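Local coordinates for protein chitinase (Pyrococcus furiosus, PDB 2CWR) that hydrolyses chitin, with this fragment forming the chitin-binding domain that probably holds the enzyme on its polysaccharide substrate, at residues W37-K42 with I94-N99; V41-G46 with G62-T67; S9-V14 with T28-G33; V16-S21 with G88-E93. All coordinates share one frame; numbering follows the deposited sequence.

Overall arrangement
The four contacts sit in one small beta sandwich of two antiparallel sheets. Interactions 1 and 2 share Val41 and Lys42 and join strand 38-43 to its neighbours on either side, 91-98 and 63-68. Their centres are about 11 Å apart. Interaction 3 lies in the other sheet, its centre also about 11 Å from that of interaction 1. Those two meet in the interior, where Trp37 CD2 and Leu29 CD1 are 3.4 Å apart. Interaction 4 ties strand 10-18 to the run leading into strand 91-98, with its centre about 22 Å from that of interaction 3. Lys42 NZ and Glu92 OE1, 2.7 Å apart, link interactions 1 and 2 to interaction 4.

Interaction 1: W37-K42 with I94-N99; sequences WTVKVK and ITLEIN
Thr38 and Glu97 face each other as an antiparallel hydrogen-bonded pair. Thr38 N donates to Glu97 O at 3.1 Å. Glu97 N donates to Thr38 O at 2.8 Å. The first bond is the more bent, with 144° at the hydrogen against 168° for the second. Lys40 and Thr95 form the next such pair. Lys40 N reaches Thr95 O at 2.8 Å, and Thr95 N reaches Lys40 O at the same 2.8 Å. Both of these carbonyl oxygens take a CA-H...O contact as well, Thr95 O from Val39 and Lys40 O from Ile94. Val39 and Val41 bond through their backbones to Phe66 and Val64 instead, so strand 38-43 is held on both sides. It is an inner strand of the five-stranded sheet of a beta sandwich, the fold of cellulose-binding domains of this kind.

Lys40 and Glu97 lie on the same face of the sheet as Thr38 and Thr95. Both chains are extended beyond CG, and they cross obliquely. Lys40 NZ forms a salt bridge with Glu97 OE2 at 3.4 Å. Its hydrogen bond to Glu97 OE1, also 3.4 Å, is weak. Thr95 OG1 is satisfied by Glu93 OE2.

The other face is apolar. Val39 CG1 touches Ile94 CG2 at 3.8 Å, and Val39 CG2 touches Leu96 CD1 at 4.0 Å. Trp37 sets its CB against Leu96 CD1, but its indole points off from strand 91-98. There the ring stacks with Phe79, and NE1 donates to Asn72 O.

Interaction 2: V41-G46 with G62-T67; sequences VKLAPG and GYVIFT
Leu43 and Val64 make the tightest meeting here. Leu43 CD1 lies 3.4 Å from Val64 CG2, closer than usual for two carbons. Val41 sits on the same buried side, with its CB 4.2 Å from Val64 CB. Its CG2 comes to the edge of the Phe66 ring, near the ring plane, 4.0 Å from CD2. CG1 of Val64 lies over one face of that ring, 3.6 Å above the plane and offset toward the rim.

The backbones pair as antiparallel strands. Val41 N donates to Val64 O at 2.7 Å, and Val64 N returns a bond to Val41 O. The last bond, Leu43 N to Gly62 O at 3.0 Å, has its donor tilted 33° from the carbonyl plane.

The opposite face is looser and open to solvent. Lys42 and Tyr63 are a non-hydrogen-bonded pair there. Lys42 CG is anti to the backbone N (chi1 -173°), and the chain runs past the phenol obliquely. Lys42 CB is 3.5 Å from Tyr63 CE1. Farther out, Lys42 CD and CE pass near Tyr63 OH. The chain bends at its last torsion, and NZ donates to a water at 2.7 Å. That water can also donate to Leu43 O or Gly62 O, but it has too few protons to serve every acceptor around it. Lys42 NZ also has a salt bridge with Glu92.

Strand 63-68 lies between 38-43 and the outermost strand 55-60, whose Lys57 and Glu59 touch Val64. Phe66 faces the second sheet, where it stacks on Phe81 and meets Phe79.

Interaction 3: S9-V14 with T28-G33; sequences SGSLEV and TLNLDG
Asn30 turns the edge of its amide to Ser11 and Glu13 across the beta hairpin of strands 10-18 and 22-31. Both partners of ND2 lie close to the amide plane. Ser11 OG accepts at 3.1 Å. Glu13 OE2 accepts at 2.9 Å through its anti lone pair, the one away from the other oxygen. The carboxylate and amide planes are 61° apart. At the end of the contact, Asp32 is met differently. Ser9 N donates to Asp32 OD2 at 3.1 Å from above the carboxylate plane, 63° out of it. Asp32 OD1 bonds to Tyr35 OH.

Glu13 reaches Asn30 by lying beside Thr28. Its CG sits between the backbone N and the carbonyl carbon (chi1 54°), and it packs 3.5 Å from Thr28 CB. Glu13 and Thr28 also exchange backbone bonds in both directions, with Thr28 N to Glu13 O at 2.8 Å. Ser11 and Asn30 do the same. This polar face is at the surface; strand 10-18 is outermost in the four-stranded sheet, and 22-31 lies inside it.

The other face turns inward. Leu12 CD1 touches Leu29 CD2 at 3.8 Å, and Leu12 also reaches Ile94 and Leu96 of the second sheet. Leu29 and Leu31 both pack on Trp37. Next to them the chains come close at Gly10, whose CA is 3.1 Å from Asn30 O.

Interaction 4: V16-S21 with G88-E93; sequences VNDWGS and GDKVEE
Lys90 brings its ammonium group to Asp18 and Gly20. NZ forms a salt bridge with Asp18 OD2 at 2.8 Å, on the syn lone pair, the side of the other oxygen. The two side chains cross at about a right angle. NZ also donates to Gly20 O at 2.9 Å, from above the carbonyl plane (44° out of it). A third bond goes back to its own segment, to Gly88 O at 2.8 Å, this time in the carbonyl plane. Pro86 O adds a weak fourth partner. With a carboxylate and several carbonyl oxygens round it, the buried lysine probably stays charged.

The shape of Lys90 makes this possible. The chain bends at chi2 (-67°) and again at chi4 (-63°), where NZ turns toward the oxygens. Its CE passes 3.2 Å from Gly20 O. Tyr25 and Val83 pack against the side chain.

The second shell fixes the carboxylate. Gly20 N donates to Asp18 OD1 at 2.8 Å, which closes an Asx turn. One water donates to Asp18 OD2 and accepts from Lys90 N. Another accepts from Gly88 N at 2.6 Å and can donate to Asp18 OD1. OD2 is thus held by Lys90 both directly and through a water. Farther out, Lys90 is joined by its backbone to Ala44, and Ser21 to Gly85.

The contact lies at one end of the beta sandwich. It links the turn of the hairpin of strands 10-18 and 22-31, in one sheet, to the run that enters strand 91-98, in the other. It is an Asx turn at a hairpin tip, salt-bridged to the lead-in of the second sheet.

Interaction 1: W37-K42 with I94-N99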
loop_
_atom_site.group_PDB
_atom_site.type_symbol
_atom_site.label_atom_id
_atom_site.label_comp_id
_atom_site.label_asym_id
_atom_site.label_seq_id
_atom_site.Cartn_x
_atom_site.Cartn_y
_atom_site.Cartn_z
ATOM N N TRP A 37 2.658 -10.778 -3.245
ATOM C CA TRP A 37 3.035 -9.877 -2.163
ATOM C C TRP A 37 1.927 -9.341 -1.267
ATOM O O TRP A 37 0.743 -9.523 -1.529
ATOM C CB TRP A 37 3.824 -8.697 -2.741
ATOM C CG TRP A 37 3.134 -8.012 -3.885
ATOM C CD1 TRP A 37 3.362 -8.207 -5.215
ATOM C CD2 TRP A 37 2.105 -7.020 -3.795
ATOM N NE1 TRP A 37 2.542 -7.395 -5.964
ATOM C CE2 TRP A 37 1.759 -6.656 -5.116
ATOM C CE3 TRP A 37 1.440 -6.405 -2.725
ATOM C CZ2 TRP A 37 0.773 -5.701 -5.400
ATOM C CZ3 TRP A 37 0.459 -5.454 -3.006
ATOM C CH2 TRP A 37 0.136 -5.113 -4.335
ATOM N N THR A 38 2.347 -8.668 -0.201
ATOM C CA THR A 38 1.438 -8.067 0.763
ATOM C C THR A 38 2.001 -6.719 1.191
ATOM O O THR A 38 3.187 -6.611 1.488
ATOM C CB THR A 38 1.302 -8.939 2.028
ATOM O OG1 THR A 38 0.697 -10.190 1.686
ATOM C CG2 THR A 38 0.445 -8.239 3.073
ATOM N N VAL A 39 1.159 -5.691 1.199
ATOM C CA VAL A 39 1.589 -4.371 1.648
ATOM C C VAL A 39 0.617 -3.965 2.745
ATOM O O VAL A 39 -0.588 -3.857 2.509
ATOM C CB VAL A 39 1.571 -3.327 0.503
ATOM C CG1 VAL A 39 1.835 -1.934 1.061
ATOM C CG2 VAL A 39 2.645 -3.671 -0.524
ATOM N N LYS A 40 1.139 -3.783 3.953
ATOM C CA LYS A 40 0.307 -3.410 5.089
ATOM C C LYS A 40 0.370 -1.913 5.309
ATOM O O LYS A 40 1.446 -1.321 5.346
ATOM C CB LYS A 40 0.766 -4.148 6.350
ATOM C CG LYS A 40 0.620 -5.660 6.252
ATOM C CD LYS A 40 0.957 -6.347 7.566
ATOM C CE LYS A 40 0.635 -7.835 7.497
ATOM N NZ LYS A 40 0.895 -8.521 8.793
ATOM N N VAL A 41 -0.796 -1.304 5.463
ATOM C CA VAL A 41 -0.884 0.131 5.657
ATOM C C VAL A 41 -1.569 0.474 6.971
ATOM O O VAL A 41 -2.697 0.056 7.212
ATOM C CB VAL A 41 -1.674 0.792 4.505
ATOM C CG1 VAL A 41 -1.871 2.274 4.784
ATOM C CG2 VAL A 41 -0.933 0.597 3.183
ATOM N N LYS A 42 -0.877 1.225 7.824
ATOM C CA LYS A 42 -1.460 1.640 9.093
ATOM C C LYS A 42 -1.990 3.044 8.862
ATOM O O LYS A 42 -1.225 3.968 8.582
ATOM C CB LYS A 42 -0.415 1.645 10.211
ATOM C CG LYS A 42 -1.006 1.916 11.595
ATOM C CD LYS A 42 0.058 1.928 12.677
ATOM C CE LYS A 42 -0.566 1.988 14.069
ATOM N NZ LYS A 42 -1.474 3.159 14.239
ATOM N N ILE A 94 3.621 2.239 5.778
ATOM C CA ILE A 94 3.355 1.460 4.573
ATOM C C ILE A 94 4.502 0.467 4.525
ATOM O O ILE A 94 5.657 0.845 4.299
ATOM C CB ILE A 94 3.357 2.333 3.308
ATOM C CG1 ILE A 94 2.247 3.388 3.409
ATOM C CG2 ILE A 94 3.137 1.454 2.082
ATOM C CD1 ILE A 94 2.207 4.366 2.238
ATOM N N THR A 95 4.182 -0.804 4.744
ATOM C CA THR A 95 5.208 -1.835 4.809
ATOM C C THR A 95 5.004 -3.024 3.884
ATOM O O THR A 95 3.920 -3.600 3.825
ATOM C CB THR A 95 5.311 -2.360 6.245
ATOM O OG1 THR A 95 5.492 -1.253 7.139
ATOM C CG2 THR A 95 6.478 -3.321 6.381
ATOM N N LEU A 96 6.068 -3.396 3.181
ATOM C CA LEU A 96 6.036 -4.522 2.258
ATOM C C LEU A 96 6.444 -5.823 2.945
ATOM O O LEU A 96 7.457 -5.876 3.646
ATOM C CB LEU A 96 6.979 -4.256 1.081
ATOM C CG LEU A 96 7.271 -5.430 0.138
ATOM C CD1 LEU A 96 5.992 -5.883 -0.548
ATOM C CD2 LEU A 96 8.305 -4.997 -0.894
ATOM N N GLU A 97 5.643 -6.864 2.740
ATOM C CA GLU A 97 5.918 -8.181 3.305
ATOM C C GLU A 97 5.828 -9.228 2.201
ATOM O O GLU A 97 5.017 -9.112 1.277
ATOM C CB GLU A 97 4.912 -8.541 4.406
ATOM C CG GLU A 97 5.016 -7.701 5.671
ATOM C CD GLU A 97 4.094 -8.186 6.784
ATOM O OE1 GLU A 97 4.070 -7.549 7.857
ATOM O OE2 GLU A 97 3.396 -9.204 6.592
ATOM N N ILE A 98 6.675 -10.243 2.295
ATOM C CA ILE A 98 6.678 -11.332 1.328
ATOM C C ILE A 98 6.918 -12.617 2.105
ATOM O O ILE A 98 7.898 -12.729 2.844
ATOM C CB ILE A 98 7.782 -11.152 0.265
ATOM C CG1 ILE A 98 7.455 -9.940 -0.612
ATOM C CG2 ILE A 98 7.900 -12.416 -0.585
ATOM C CD1 ILE A 98 8.422 -9.715 -1.754
ATOM N N ASN A 99 6.009 -13.575 1.949
ATOM C CA ASN A 99 6.116 -14.845 2.654
ATOM C C ASN A 99 6.049 -14.590 4.158
ATOM O O ASN A 99 6.685 -15.284 4.949
ATOM C CB ASN A 99 7.431 -15.543 2.293
ATOM C CG ASN A 99 7.500 -15.932 0.824
ATOM O OD1 ASN A 99 8.553 -16.339 0.327
ATOM N ND2 ASN A 99 6.376 -15.813 0.125
#

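Interaction 2: V41-G46 with G62-T67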
loop_
_atom_site.group_PDB
_atom_site.type_symbol
_atom_site.label_atom_id
_atom_site.label_comp_id
_atom_site.label_asym_id
_atom_site.label_seq_id
_atom_site.Cartn_x
_atom_site.Cartn_y
_atom_site.Cartn_z
ATOM N N VAL A 41 -0.796 -1.304 5.463
ATOM C CA VAL A 41 -0.884 0.131 5.657
ATOM C C VAL A 41 -1.569 0.474 6.971
ATOM O O VAL A 41 -2.697 0.056 7.212
ATOM C CB VAL A 41 -1.674 0.792 4.505
ATOM C CG1 VAL A 41 -1.871 2.274 4.784
ATOM C CG2 VAL A 41 -0.933 0.597 3.183
ATOM N N LYS A 42 -0.877 1.225 7.824
ATOM C CA LYS A 42 -1.460 1.640 9.093
ATOM C C LYS A 42 -1.990 3.044 8.862
ATOM O O LYS A 42 -1.225 3.968 8.582
ATOM C CB LYS A 42 -0.415 1.645 10.211
ATOM C CG LYS A 42 -1.006 1.916 11.595
ATOM C CD LYS A 42 0.058 1.928 12.677
ATOM C CE LYS A 42 -0.566 1.988 14.069
ATOM N NZ LYS A 42 -1.474 3.159 14.239
ATOM N N LEU A 43 -3.306 3.190 8.963
ATOM C CA LEU A 43 -3.965 4.468 8.737
ATOM C C LEU A 43 -3.884 5.391 9.946
ATOM O O LEU A 43 -3.805 4.935 11.087
ATOM C CB LEU A 43 -5.434 4.232 8.385
ATOM C CG LEU A 43 -5.695 3.372 7.146
ATOM C CD1 LEU A 43 -7.159 2.963 7.097
ATOM C CD2 LEU A 43 -5.298 4.150 5.904
ATOM N N ALA A 44 -3.898 6.692 9.687
ATOM C CA ALA A 44 -3.867 7.671 10.764
ATOM C C ALA A 44 -5.255 7.665 11.395
ATOM O O ALA A 44 -6.212 7.164 10.801
ATOM C CB ALA A 44 -3.551 9.052 10.216
ATOM N N PRO A 45 -5.387 8.223 12.606
ATOM C CA PRO A 45 -6.688 8.258 13.279
ATOM C C PRO A 45 -7.773 8.879 12.403
ATOM O O PRO A 45 -7.563 9.928 11.791
ATOM C CB PRO A 45 -6.405 9.098 14.524
ATOM C CG PRO A 45 -4.982 8.777 14.825
ATOM C CD PRO A 45 -4.345 8.832 13.454
ATOM N N GLY A 46 -8.925 8.216 12.333
ATOM C CA GLY A 46 -10.036 8.725 11.547
ATOM C C GLY A 46 -9.904 8.662 10.035
ATOM O O GLY A 46 -10.770 9.165 9.316
ATOM N N GLY A 62 -8.213 0.351 11.747
ATOM C CA GLY A 62 -7.039 1.166 11.477
ATOM C C GLY A 62 -5.944 0.539 10.630
ATOM O O GLY A 62 -4.867 1.116 10.485
ATOM N N TYR A 63 -6.205 -0.634 10.066
ATOM C CA TYR A 63 -5.214 -1.306 9.233
ATOM C C TYR A 63 -5.791 -1.684 7.878
ATOM O O TYR A 63 -6.976 -1.990 7.762
ATOM C CB TYR A 63 -4.691 -2.566 9.928
ATOM C CG TYR A 63 -3.520 -2.326 10.856
ATOM C CD1 TYR A 63 -2.294 -1.877 10.362
ATOM C CD2 TYR A 63 -3.632 -2.557 12.228
ATOM C CE1 TYR A 63 -1.205 -1.665 11.212
ATOM C CE2 TYR A 63 -2.551 -2.348 13.085
ATOM C CZ TYR A 63 -1.342 -1.903 12.571
ATOM O OH TYR A 63 -0.272 -1.699 13.413
ATOM N N VAL A 64 -4.946 -1.653 6.856
ATOM C CA VAL A 64 -5.366 -2.015 5.511
ATOM C C VAL A 64 -4.285 -2.907 4.922
ATOM O O VAL A 64 -3.095 -2.645 5.092
ATOM C CB VAL A 64 -5.533 -0.774 4.608
ATOM C CG1 VAL A 64 -6.027 -1.194 3.230
ATOM C CG2 VAL A 64 -6.498 0.204 5.245
ATOM N N ILE A 65 -4.701 -3.965 4.239
ATOM C CA ILE A 65 -3.758 -4.888 3.626
ATOM C C ILE A 65 -4.046 -4.953 2.139
ATOM O O ILE A 65 -5.158 -5.278 1.729
ATOM C CB ILE A 65 -3.891 -6.311 4.217
ATOM C CG1 ILE A 65 -3.635 -6.275 5.725
ATOM C CG2 ILE A 65 -2.911 -7.256 3.530
ATOM C CD1 ILE A 65 -3.823 -7.613 6.399
ATOM N N PHE A 66 -3.041 -4.632 1.332
ATOM C CA PHE A 66 -3.192 -4.681 -0.113
ATOM C C PHE A 66 -2.441 -5.886 -0.662
ATOM O O PHE A 66 -1.324 -6.180 -0.240
ATOM C CB PHE A 66 -2.647 -3.400 -0.753
ATOM C CG PHE A 66 -3.525 -2.201 -0.551
ATOM C CD1 PHE A 66 -4.746 -2.101 -1.213
ATOM C CD2 PHE A 66 -3.134 -1.170 0.302
ATOM C CE1 PHE A 66 -5.568 -0.991 -1.029
ATOM C CE2 PHE A 66 -3.949 -0.054 0.495
ATOM C CZ PHE A 66 -5.167 0.037 -0.172
ATOM N N THR A 67 -3.083 -6.587 -1.589
ATOM C CA THR A 67 -2.502 -7.754 -2.237
ATOM C C THR A 67 -2.706 -7.576 -3.738
ATOM O O THR A 67 -3.613 -6.865 -4.169
ATOM C CB THR A 67 -3.169 -9.046 -1.753
ATOM O OG1 THR A 67 -4.592 -8.908 -1.832
ATOM C CG2 THR A 67 -2.757 -9.337 -0.309
HETATM O O HOH W 1 -3.816 2.772 12.935
#

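Interaction 3: S9-V14 with T28-G33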
loop_
_atom_site.group_PDB
_atom_site.type_symbol
_atom_site.label_atom_id
_atom_site.label_comp_id
_atom_site.label_asym_id
_atom_site.label_seq_id
_atom_site.Cartn_x
_atom_site.Cartn_y
_atom_site.Cartn_z
ATOM N N SER A 9 14.797 -10.219 -1.468
ATOM C CA SER A 9 15.287 -8.848 -1.500
ATOM C C SER A 9 14.360 -7.983 -2.341
ATOM O O SER A 9 13.764 -8.449 -3.312
ATOM C CB SER A 9 16.701 -8.794 -2.083
ATOM O OG SER A 9 17.620 -9.470 -1.243
ATOM N N GLY A 10 14.243 -6.717 -1.962
ATOM C CA GLY A 10 13.385 -5.813 -2.700
ATOM C C GLY A 10 13.216 -4.506 -1.961
ATOM O O GLY A 10 13.813 -4.297 -0.902
ATOM N N SER A 11 12.409 -3.617 -2.523
ATOM C CA SER A 11 12.166 -2.330 -1.889
ATOM C C SER A 11 10.786 -1.808 -2.244
ATOM O O SER A 11 10.157 -2.260 -3.202
ATOM C CB SER A 11 13.218 -1.307 -2.331
ATOM O OG SER A 11 13.039 -0.931 -3.688
ATOM N N LEU A 12 10.316 -0.855 -1.453
ATOM C CA LEU A 12 9.024 -0.245 -1.695
ATOM C C LEU A 12 9.213 1.249 -1.818
ATOM O O LEU A 12 9.987 1.843 -1.076
ATOM C CB LEU A 12 8.050 -0.529 -0.541
ATOM C CG LEU A 12 6.664 0.140 -0.633
ATOM C CD1 LEU A 12 5.652 -0.668 0.167
ATOM C CD2 LEU A 12 6.725 1.584 -0.117
ATOM N N GLU A 13 8.531 1.854 -2.781
ATOM C CA GLU A 13 8.583 3.297 -2.914
ATOM C C GLU A 13 7.153 3.770 -3.089
ATOM O O GLU A 13 6.315 3.066 -3.653
ATOM C CB GLU A 13 9.458 3.742 -4.093
ATOM C CG GLU A 13 9.124 3.132 -5.433
ATOM C CD GLU A 13 10.061 3.629 -6.523
ATOM O OE1 GLU A 13 9.944 4.808 -6.925
ATOM O OE2 GLU A 13 10.923 2.840 -6.965
ATOM N N VAL A 14 6.865 4.950 -2.569
ATOM C CA VAL A 14 5.527 5.486 -2.687
ATOM C C VAL A 14 5.574 6.987 -2.884
ATOM O O VAL A 14 6.347 7.694 -2.229
ATOM C CB VAL A 14 4.674 5.144 -1.440
ATOM C CG1 VAL A 14 5.348 5.660 -0.177
ATOM C CG2 VAL A 14 3.277 5.741 -1.589
ATOM N N THR A 28 5.080 1.592 -5.747
ATOM C CA THR A 28 5.839 0.795 -6.701
ATOM C C THR A 28 6.687 -0.170 -5.897
ATOM O O THR A 28 7.401 0.236 -4.980
ATOM C CB THR A 28 6.772 1.644 -7.579
ATOM O OG1 THR A 28 5.995 2.563 -8.351
ATOM C CG2 THR A 28 7.566 0.746 -8.531
ATOM N N LEU A 29 6.591 -1.452 -6.232
ATOM C CA LEU A 29 7.353 -2.478 -5.541
ATOM C C LEU A 29 8.457 -2.976 -6.462
ATOM O O LEU A 29 8.190 -3.437 -7.572
ATOM C CB LEU A 29 6.446 -3.650 -5.159
ATOM C CG LEU A 29 5.205 -3.324 -4.325
ATOM C CD1 LEU A 29 4.455 -4.612 -3.995
ATOM C CD2 LEU A 29 5.621 -2.616 -3.045
ATOM N N ASN A 30 9.697 -2.868 -6.002
ATOM C CA ASN A 30 10.840 -3.321 -6.780
ATOM C C ASN A 30 11.267 -4.649 -6.171
ATOM O O ASN A 30 11.992 -4.690 -5.180
ATOM C CB ASN A 30 11.958 -2.285 -6.694
ATOM C CG ASN A 30 11.501 -0.911 -7.155
ATOM O OD1 ASN A 30 11.129 -0.726 -8.313
ATOM N ND2 ASN A 30 11.517 0.055 -6.246
ATOM N N LEU A 31 10.795 -5.734 -6.777
ATOM C CA LEU A 31 11.068 -7.076 -6.288
ATOM C C LEU A 31 12.107 -7.831 -7.110
ATOM O O LEU A 31 12.358 -7.503 -8.270
ATOM C CB LEU A 31 9.761 -7.872 -6.262
ATOM C CG LEU A 31 8.567 -7.105 -5.677
ATOM C CD1 LEU A 31 7.317 -7.963 -5.736
ATOM C CD2 LEU A 31 8.871 -6.699 -4.245
ATOM N N ASP A 32 12.697 -8.853 -6.498
ATOM C CA ASP A 32 13.707 -9.667 -7.164
ATOM C C ASP A 32 13.057 -10.852 -7.874
ATOM O O ASP A 32 13.717 -11.840 -8.189
ATOM C CB ASP A 32 14.742 -10.169 -6.148
ATOM C CG ASP A 32 14.150 -11.119 -5.120
ATOM O OD1 ASP A 32 12.931 -11.383 -5.171
ATOM O OD2 ASP A 32 14.909 -11.606 -4.253
ATOM N N GLY A 33 11.755 -10.738 -8.124
ATOM C CA GLY A 33 11.018 -11.795 -8.796
ATOM C C GLY A 33 9.524 -11.544 -8.704
ATOM O O GLY A 33 9.098 -10.438 -8.367
#

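Interaction 4: V16-S21 with G88-E93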
loop_
_atom_site.group_PDB
_atom_site.type_symbol
_atom_site.label_atom_id
_atom_site.label_comp_id
_atom_site.label_asym_id
_atom_site.label_seq_id
_atom_site.Cartn_x
_atom_site.Cartn_y
_atom_site.Cartn_z
ATOM N N VAL A 16 3.444 10.400 -2.675
ATOM C CA VAL A 16 2.276 10.907 -1.965
ATOM C C VAL A 16 1.861 12.309 -2.400
ATOM O O VAL A 16 2.698 13.195 -2.573
ATOM C CB VAL A 16 2.535 10.937 -0.445
ATOM C CG1 VAL A 16 1.259 11.320 0.295
ATOM C CG2 VAL A 16 3.050 9.584 0.020
ATOM N N ASN A 17 0.559 12.495 -2.574
ATOM C CA ASN A 17 -0.002 13.782 -2.960
ATOM C C ASN A 17 -1.174 14.051 -2.025
ATOM O O ASN A 17 -2.263 13.502 -2.202
ATOM C CB ASN A 17 -0.477 13.745 -4.415
ATOM C CG ASN A 17 -1.278 14.973 -4.797
ATOM O OD1 ASN A 17 -0.898 16.102 -4.484
ATOM N ND2 ASN A 17 -2.392 14.758 -5.488
ATOM N N ASP A 18 -0.938 14.887 -1.019
ATOM C CA ASP A 18 -1.969 15.216 -0.038
ATOM C C ASP A 18 -2.608 16.559 -0.371
ATOM O O ASP A 18 -1.913 17.532 -0.661
ATOM C CB ASP A 18 -1.353 15.252 1.365
ATOM C CG ASP A 18 -2.387 15.465 2.454
ATOM O OD1 ASP A 18 -2.943 16.579 2.546
ATOM O OD2 ASP A 18 -2.641 14.512 3.220
ATOM N N TRP A 19 -3.937 16.606 -0.329
ATOM C CA TRP A 19 -4.663 17.830 -0.647
ATOM C C TRP A 19 -5.569 18.301 0.485
ATOM O O TRP A 19 -6.579 18.962 0.245
ATOM C CB TRP A 19 -5.483 17.627 -1.927
ATOM C CG TRP A 19 -6.442 16.473 -1.863
ATOM C CD1 TRP A 19 -7.634 16.430 -1.198
ATOM C CD2 TRP A 19 -6.277 15.185 -2.474
ATOM N NE1 TRP A 19 -8.222 15.195 -1.358
ATOM C CE2 TRP A 19 -7.411 14.413 -2.136
ATOM C CE3 TRP A 19 -5.279 14.609 -3.275
ATOM C CZ2 TRP A 19 -7.577 13.092 -2.571
ATOM C CZ3 TRP A 19 -5.444 13.293 -3.709
ATOM C CH2 TRP A 19 -6.587 12.551 -3.354
ATOM N N GLY A 20 -5.205 17.957 1.718
ATOM C CA GLY A 20 -5.992 18.373 2.867
ATOM C C GLY A 20 -6.943 17.323 3.407
ATOM O O GLY A 20 -6.665 16.687 4.425
ATOM N N SER A 21 -8.071 17.146 2.727
ATOM C CA SER A 21 -9.082 16.178 3.140
ATOM C C SER A 21 -8.749 14.768 2.668
ATOM O O SER A 21 -9.362 13.793 3.108
ATOM C CB SER A 21 -10.447 16.586 2.584
ATOM O OG SER A 21 -10.420 16.636 1.166
ATOM N N GLY A 88 -3.457 16.500 7.850
ATOM C CA GLY A 88 -2.221 15.952 8.380
ATOM C C GLY A 88 -1.975 14.626 7.675
ATOM O O GLY A 88 -2.805 14.206 6.869
ATOM N N ASP A 89 -0.859 13.964 7.965
ATOM C CA ASP A 89 -0.562 12.686 7.314
ATOM C C ASP A 89 -1.723 11.711 7.473
ATOM O O ASP A 89 -2.196 11.473 8.585
ATOM C CB ASP A 89 0.712 12.066 7.894
ATOM C CG ASP A 89 1.942 12.902 7.617
ATOM O OD1 ASP A 89 1.987 13.558 6.555
ATOM O OD2 ASP A 89 2.870 12.893 8.452
ATOM N N LYS A 90 -2.172 11.151 6.352
ATOM C CA LYS A 90 -3.290 10.213 6.335
ATOM C C LYS A 90 -2.852 8.789 6.653
ATOM O O LYS A 90 -3.661 7.955 7.063
ATOM C CB LYS A 90 -3.958 10.228 4.955
ATOM C CG LYS A 90 -4.381 11.607 4.476
ATOM C CD LYS A 90 -5.499 12.170 5.334
ATOM C CE LYS A 90 -5.915 13.557 4.863
ATOM N NZ LYS A 90 -4.805 14.542 4.981
ATOM N N VAL A 91 -1.567 8.516 6.451
ATOM C CA VAL A 91 -1.008 7.193 6.692
ATOM C C VAL A 91 0.202 7.280 7.612
ATOM O O VAL A 91 1.005 8.206 7.505
ATOM C CB VAL A 91 -0.598 6.537 5.352
ATOM C CG1 VAL A 91 0.135 5.237 5.599
ATOM C CG2 VAL A 91 -1.837 6.296 4.502
ATOM N N GLU A 92 0.329 6.315 8.517
ATOM C CA GLU A 92 1.442 6.301 9.462
ATOM C C GLU A 92 2.541 5.344 9.034
ATOM O O GLU A 92 3.717 5.559 9.337
ATOM C CB GLU A 92 0.947 5.906 10.855
ATOM C CG GLU A 92 -0.257 6.700 11.324
ATOM C CD GLU A 92 -0.613 6.415 12.765
ATOM O OE1 GLU A 92 -0.195 5.354 13.280
ATOM O OE2 GLU A 92 -1.319 7.244 13.375
ATOM N N GLU A 93 2.159 4.286 8.330
ATOM C CA GLU A 93 3.136 3.304 7.889
ATOM C C GLU A 93 2.676 2.522 6.666
ATOM O O GLU A 93 1.499 2.196 6.529
ATOM C CB GLU A 93 3.433 2.328 9.031
ATOM C CG GLU A 93 4.482 1.282 8.699
ATOM C CD GLU A 93 4.718 0.308 9.840
ATOM O OE1 GLU A 93 5.087 0.762 10.945
ATOM O OE2 GLU A 93 4.537 -0.912 9.631
HETATM O O HOH W 2 -1.067 12.318 3.744
HETATM O O HOH W 3 -3.344 17.237 5.344
#